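Local coordinates for protein alpha-glucosidase (Pseudoalteromonas sp. K8, PDB 5HQA) that probably hydrolyses alpha-glucosides as a chloride-activated family 97 glycoside hydrolase, and binds acarbose beside a calcium ion, at residues 161-173 / 195-208. Numbering follows the deposited sequence.
Sequences PLNDAALVHTPFT and MVLNQRRPGVFQAD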
loop_
_atom_site.group_PDB
_atom_site.type_symbol
_atom_site.label_atom_id
_atom_site.label_comp_id
_atom_site.label_asym_id
_atom_site.label_seq_id
_atom_site.Cartn_x
_atom_site.Cartn_y
_atom_site.Cartn_z
ATOM N N PRO A 161 -5.431 -21.853 -9.355
ATOM C CA PRO A 161 -6.709 -21.643 -10.055
ATOM C C PRO A 161 -7.619 -20.723 -9.254
ATOM O O PRO A 161 -7.650 -20.776 -8.022
ATOM C CB PRO A 161 -7.292 -23.053 -10.153
ATOM C CG PRO A 161 -6.061 -23.954 -10.175
ATOM C CD PRO A 161 -5.064 -23.282 -9.266
ATOM N N LEU A 162 -8.367 -19.868 -9.960
ATOM C CA LEU A 162 -9.238 -18.914 -9.270
ATOM C C LEU A 162 -10.229 -19.617 -8.337
ATOM O O LEU A 162 -10.560 -19.092 -7.266
ATOM C CB LEU A 162 -9.983 -18.057 -10.295
ATOM C CG LEU A 162 -10.950 -16.990 -9.775
ATOM C CD1 LEU A 162 -10.231 -15.961 -8.916
ATOM C CD2 LEU A 162 -11.632 -16.301 -10.962
ATOM N N ASN A 163 -10.696 -20.813 -8.709
ATOM C CA ASN A 163 -11.686 -21.485 -7.884
ATOM C C ASN A 163 -11.125 -21.973 -6.553
ATOM O O ASN A 163 -11.913 -22.399 -5.701
ATOM C CB ASN A 163 -12.297 -22.656 -8.646
ATOM C CG ASN A 163 -13.296 -22.206 -9.688
ATOM O OD1 ASN A 163 -13.795 -21.081 -9.645
ATOM N ND2 ASN A 163 -13.595 -23.080 -10.628
ATOM N N ASP A 164 -9.807 -21.913 -6.347
ATOM C CA ASP A 164 -9.215 -22.303 -5.069
ATOM C C ASP A 164 -9.034 -21.137 -4.105
ATOM O O ASP A 164 -8.575 -21.359 -2.978
ATOM C CB ASP A 164 -7.853 -22.967 -5.280
ATOM C CG ASP A 164 -7.942 -24.226 -6.099
ATOM O OD1 ASP A 164 -6.896 -24.655 -6.620
ATOM O OD2 ASP A 164 -9.055 -24.773 -6.234
ATOM N N ALA A 165 -9.353 -19.908 -4.519
ATOM C CA ALA A 165 -9.174 -18.720 -3.676
ATOM C C ALA A 165 -10.430 -18.561 -2.828
ATOM O O ALA A 165 -11.391 -17.906 -3.231
ATOM C CB ALA A 165 -8.915 -17.483 -4.530
ATOM N N ALA A 166 -10.422 -19.160 -1.627
ATOM C CA ALA A 166 -11.661 -19.297 -0.865
ATOM C C ALA A 166 -12.039 -18.013 -0.129
ATOM O O ALA A 166 -13.216 -17.624 -0.116
ATOM C CB ALA A 166 -11.542 -20.461 0.122
ATOM N N LEU A 167 -11.067 -17.344 0.490
ATOM C CA LEU A 167 -11.356 -16.197 1.346
ATOM C C LEU A 167 -10.114 -15.323 1.311
ATOM O O LEU A 167 -9.077 -15.714 1.852
ATOM C CB LEU A 167 -11.685 -16.649 2.771
ATOM C CG LEU A 167 -12.192 -15.570 3.732
ATOM C CD1 LEU A 167 -13.607 -15.131 3.292
ATOM C CD2 LEU A 167 -12.174 -16.084 5.191
ATOM N N VAL A 168 -10.204 -14.156 0.668
ATOM C CA VAL A 168 -9.012 -13.436 0.242
ATOM C C VAL A 168 -9.116 -11.958 0.591
ATOM O O VAL A 168 -10.208 -11.378 0.649
ATOM C CB VAL A 168 -8.763 -13.617 -1.275
ATOM C CG1 VAL A 168 -8.627 -15.103 -1.616
ATOM C CG2 VAL A 168 -9.882 -12.970 -2.089
ATOM N N HIS A 169 -7.953 -11.353 0.833
ATOM C CA HIS A 169 -7.843 -9.912 0.979
ATOM C C HIS A 169 -7.766 -9.248 -0.391
ATOM O O HIS A 169 -7.468 -9.885 -1.407
ATOM C CB HIS A 169 -6.607 -9.545 1.808
ATOM C CG HIS A 169 -6.834 -9.617 3.284
ATOM N ND1 HIS A 169 -7.907 -9.005 3.898
ATOM C CD2 HIS A 169 -6.131 -10.228 4.269
ATOM C CE1 HIS A 169 -7.855 -9.237 5.199
ATOM N NE2 HIS A 169 -6.783 -9.970 5.451
ATOM N N THR A 170 -8.039 -7.947 -0.412
ATOM C CA THR A 170 -7.878 -7.170 -1.635
ATOM C C THR A 170 -6.689 -6.222 -1.470
ATOM O O THR A 170 -6.335 -5.876 -0.341
ATOM C CB THR A 170 -9.162 -6.371 -1.977
ATOM O OG1 THR A 170 -9.259 -5.207 -1.138
ATOM C CG2 THR A 170 -10.413 -7.245 -1.803
ATOM N N PRO A 171 -6.065 -5.778 -2.578
ATOM C CA PRO A 171 -6.363 -6.009 -4.002
ATOM C C PRO A 171 -6.252 -7.479 -4.371
ATOM O O PRO A 171 -5.255 -8.143 -4.053
ATOM C CB PRO A 171 -5.293 -5.181 -4.728
ATOM C CG PRO A 171 -4.881 -4.152 -3.725
ATOM C CD PRO A 171 -4.922 -4.863 -2.413
ATOM N N PHE A 172 -7.295 -7.989 -5.005
ATOM C CA PHE A 172 -7.388 -9.394 -5.383
ATOM C C PHE A 172 -7.260 -9.448 -6.899
ATOM O O PHE A 172 -8.172 -9.013 -7.613
ATOM C CB PHE A 172 -8.713 -9.984 -4.908
ATOM C CG PHE A 172 -8.952 -11.390 -5.372
ATOM C CD1 PHE A 172 -8.005 -12.383 -5.138
ATOM C CD2 PHE A 172 -10.138 -11.732 -6.011
ATOM C CE1 PHE A 172 -8.236 -13.697 -5.550
ATOM C CE2 PHE A 172 -10.375 -13.043 -6.428
ATOM C CZ PHE A 172 -9.422 -14.025 -6.194
ATOM N N THR A 173 -6.132 -9.973 -7.383
ATOM C CA THR A 173 -5.749 -9.898 -8.789
ATOM C C THR A 173 -5.759 -11.277 -9.433
ATOM O O THR A 173 -5.259 -12.249 -8.857
ATOM C CB THR A 173 -4.357 -9.273 -8.914
ATOM O OG1 THR A 173 -4.404 -7.947 -8.379
ATOM C CG2 THR A 173 -3.900 -9.223 -10.372
ATOM N N MET A 195 -13.811 -4.773 3.196
ATOM C CA MET A 195 -14.349 -5.882 2.423
ATOM C C MET A 195 -13.271 -6.944 2.223
ATOM O O MET A 195 -12.176 -6.653 1.733
ATOM C CB MET A 195 -14.862 -5.381 1.075
ATOM C CG MET A 195 -15.420 -6.464 0.173
ATOM S SD MET A 195 -16.004 -5.745 -1.391
ATOM C CE MET A 195 -14.456 -5.266 -2.187
ATOM N N VAL A 196 -13.589 -8.164 2.615
ATOM C CA VAL A 196 -12.873 -9.373 2.245
ATOM C C VAL A 196 -13.721 -10.070 1.186
ATOM O O VAL A 196 -14.935 -9.862 1.132
ATOM C CB VAL A 196 -12.686 -10.213 3.529
ATOM C CG1 VAL A 196 -12.632 -11.685 3.259
ATOM C CG2 VAL A 196 -11.492 -9.684 4.341
ATOM N N LEU A 197 -13.106 -10.869 0.310
ATOM C CA LEU A 197 -13.864 -11.553 -0.735
ATOM C C LEU A 197 -14.014 -13.027 -0.383
ATOM O O LEU A 197 -13.022 -13.719 -0.148
ATOM C CB LEU A 197 -13.201 -11.406 -2.105
ATOM C CG LEU A 197 -13.139 -9.961 -2.605
ATOM C CD1 LEU A 197 -12.428 -9.882 -3.953
ATOM C CD2 LEU A 197 -14.548 -9.362 -2.667
ATOM N N ASN A 198 -15.254 -13.508 -0.387
ATOM C CA ASN A 198 -15.592 -14.856 0.059
ATOM C C ASN A 198 -16.200 -15.582 -1.134
ATOM O O ASN A 198 -17.295 -15.230 -1.578
ATOM C CB ASN A 198 -16.570 -14.773 1.234
ATOM C CG ASN A 198 -16.939 -16.127 1.814
ATOM O OD1 ASN A 198 -16.803 -17.167 1.173
ATOM N ND2 ASN A 198 -17.441 -16.107 3.042
ATOM N N GLN A 199 -15.495 -16.577 -1.669
ATOM C CA GLN A 199 -16.005 -17.280 -2.838
ATOM C C GLN A 199 -17.141 -18.208 -2.413
ATOM O O GLN A 199 -16.944 -19.106 -1.584
ATOM C CB GLN A 199 -14.896 -18.061 -3.542
ATOM C CG GLN A 199 -15.355 -18.553 -4.912
ATOM C CD GLN A 199 -14.258 -19.176 -5.759
ATOM O OE1 GLN A 199 -14.540 -19.716 -6.827
ATOM N NE2 GLN A 199 -13.004 -19.096 -5.300
ATOM N N ARG A 200 -18.332 -17.984 -2.971
ATOM C CA ARG A 200 -19.497 -18.779 -2.606
ATOM C C ARG A 200 -19.670 -19.900 -3.624
ATOM O O ARG A 200 -18.847 -20.822 -3.664
ATOM C CB ARG A 200 -20.726 -17.870 -2.492
ATOM C CG ARG A 200 -20.507 -16.679 -1.533
ATOM C CD ARG A 200 -19.842 -17.097 -0.201
ATOM N NE ARG A 200 -20.641 -18.095 0.513
ATOM C CZ ARG A 200 -20.145 -19.008 1.343
ATOM N NH1 ARG A 200 -18.838 -19.075 1.571
ATOM N NH2 ARG A 200 -20.961 -19.876 1.927
ATOM N N ARG A 201 -20.704 -19.850 -4.464
ATOM C CA ARG A 201 -20.709 -20.752 -5.606
ATOM C C ARG A 201 -19.488 -20.454 -6.473
ATOM O O ARG A 201 -18.923 -19.360 -6.395
ATOM C CB ARG A 201 -22.009 -20.617 -6.389
ATOM C CG ARG A 201 -23.131 -21.398 -5.723
ATOM C CD ARG A 201 -24.448 -21.198 -6.406
ATOM N NE ARG A 201 -25.512 -21.917 -5.713
ATOM C CZ ARG A 201 -26.031 -23.069 -6.130
ATOM N NH1 ARG A 201 -25.582 -23.639 -7.243
ATOM N NH2 ARG A 201 -27.004 -23.650 -5.435
ATOM N N PRO A 202 -19.019 -21.428 -7.255
ATOM C CA PRO A 202 -17.727 -21.261 -7.946
ATOM C C PRO A 202 -17.666 -19.977 -8.762
ATOM O O PRO A 202 -18.555 -19.687 -9.566
ATOM C CB PRO A 202 -17.647 -22.502 -8.840
ATOM C CG PRO A 202 -18.421 -23.540 -8.060
ATOM C CD PRO A 202 -19.582 -22.776 -7.468
ATOM N N GLY A 203 -16.605 -19.196 -8.532
ATOM C CA GLY A 203 -16.398 -17.930 -9.210
ATOM C C GLY A 203 -17.200 -16.757 -8.676
ATOM O O GLY A 203 -16.992 -15.624 -9.140
ATOM N N VAL A 204 -18.103 -16.970 -7.723
ATOM C CA VAL A 204 -18.960 -15.903 -7.212
ATOM C C VAL A 204 -18.331 -15.390 -5.921
ATOM O O VAL A 204 -18.488 -15.995 -4.853
ATOM C CB VAL A 204 -20.397 -16.379 -6.982
ATOM C CG1 VAL A 204 -21.256 -15.207 -6.504
ATOM C CG2 VAL A 204 -20.969 -17.007 -8.248
ATOM N N PHE A 205 -17.632 -14.259 -5.999
ATOM C CA PHE A 205 -17.004 -13.680 -4.817
ATOM C C PHE A 205 -17.969 -12.702 -4.159
ATOM O O PHE A 205 -18.351 -11.692 -4.762
ATOM C CB PHE A 205 -15.684 -13.013 -5.194
ATOM C CG PHE A 205 -14.649 -13.996 -5.631
ATOM C CD1 PHE A 205 -14.571 -14.395 -6.960
ATOM C CD2 PHE A 205 -13.798 -14.580 -4.702
ATOM C CE1 PHE A 205 -13.626 -15.337 -7.365
ATOM C CE2 PHE A 205 -12.851 -15.523 -5.092
ATOM C CZ PHE A 205 -12.765 -15.906 -6.427
ATOM N N GLN A 206 -18.379 -13.010 -2.932
ATOM C CA GLN A 206 -19.318 -12.170 -2.204
ATOM C C GLN A 206 -18.563 -11.291 -1.218
ATOM O O GLN A 206 -17.609 -11.743 -0.578
ATOM C CB GLN A 206 -20.340 -13.034 -1.467
ATOM C CG GLN A 206 -21.519 -12.284 -0.871
ATOM C CD GLN A 206 -22.406 -13.233 -0.080
ATOM O OE1 GLN A 206 -21.923 -13.962 0.790
ATOM N NE2 GLN A 206 -23.691 -13.249 -0.388
ATOM N N ALA A 207 -18.977 -10.024 -1.119
ATOM C CA ALA A 207 -18.437 -9.136 -0.096
ATOM C C ALA A 207 -18.628 -9.754 1.282
ATOM O O ALA A 207 -19.718 -10.228 1.625
ATOM C CB ALA A 207 -19.119 -7.765 -0.157
ATOM N N ASP A 208 -17.554 -9.765 2.064
ATOM C CA ASP A 208 -17.548 -10.338 3.407
ATOM C C ASP A 208 -16.962 -9.254 4.311
ATOM O O ASP A 208 -15.744 -9.070 4.352
ATOM C CB ASP A 208 -16.728 -11.629 3.418
ATOM C CG ASP A 208 -16.802 -12.374 4.741
ATOM O OD1 ASP A 208 -16.836 -11.718 5.806
ATOM O OD2 ASP A 208 -16.802 -13.629 4.714
HETATM O O HOH W 1 -14.949 -19.719 -0.041
HETATM O O HOH W 2 -9.436 -7.110 2.335
#
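V168 and L197 form an antiparallel hydrogen-bonded pair, V168 N giving to L197 O and L197 N to V168 O, both 3.0 Å, and Q199 N adds a bond to A166 O. Q199 also grips the 162-164 turn with its side chain. With CG anti to the backbone N (chi1 -168°) and the chain extended, its amide reaches L162 O (NE2 to O 3.1 Å) and A165 O (NE2 to O 2.9 Å), the latter from above the carbonyl plane. OE1 in turn accepts G203 N of the tight turn at 2.7 Å, so donor and acceptor ends are both used, as suits an amide. A leucine in its place would probably leave A165 O and G203 N without these partners and the two turns less firmly tied. The short strand 167-168 pairs with strand 195-199, the first of the hairpin 195-199/204-208, in the family 97 N-terminal domain, assigned to the galactose-mutarotase-like clan and consistent with a beta-sandwich. Between this sheet and that of strand 172-175 lie apolar side chains. Flat F205 offers two faces: F172 CE2 lies over one and Q199 CG, from the partner strand of its hairpin, over the opposite, both offset toward the rim, while branched L162 brings CD1 3.6 Å from F205 CZ. L197, whose forked end can touch two neighbours, sets CD1 3.6 Å from F172 CD2 and CG near T170 CG2. On the face bearing L167 and N198, L167 is long enough to reach V196 CG1 (CD1 to CG1 3.6 Å) and N198 CB.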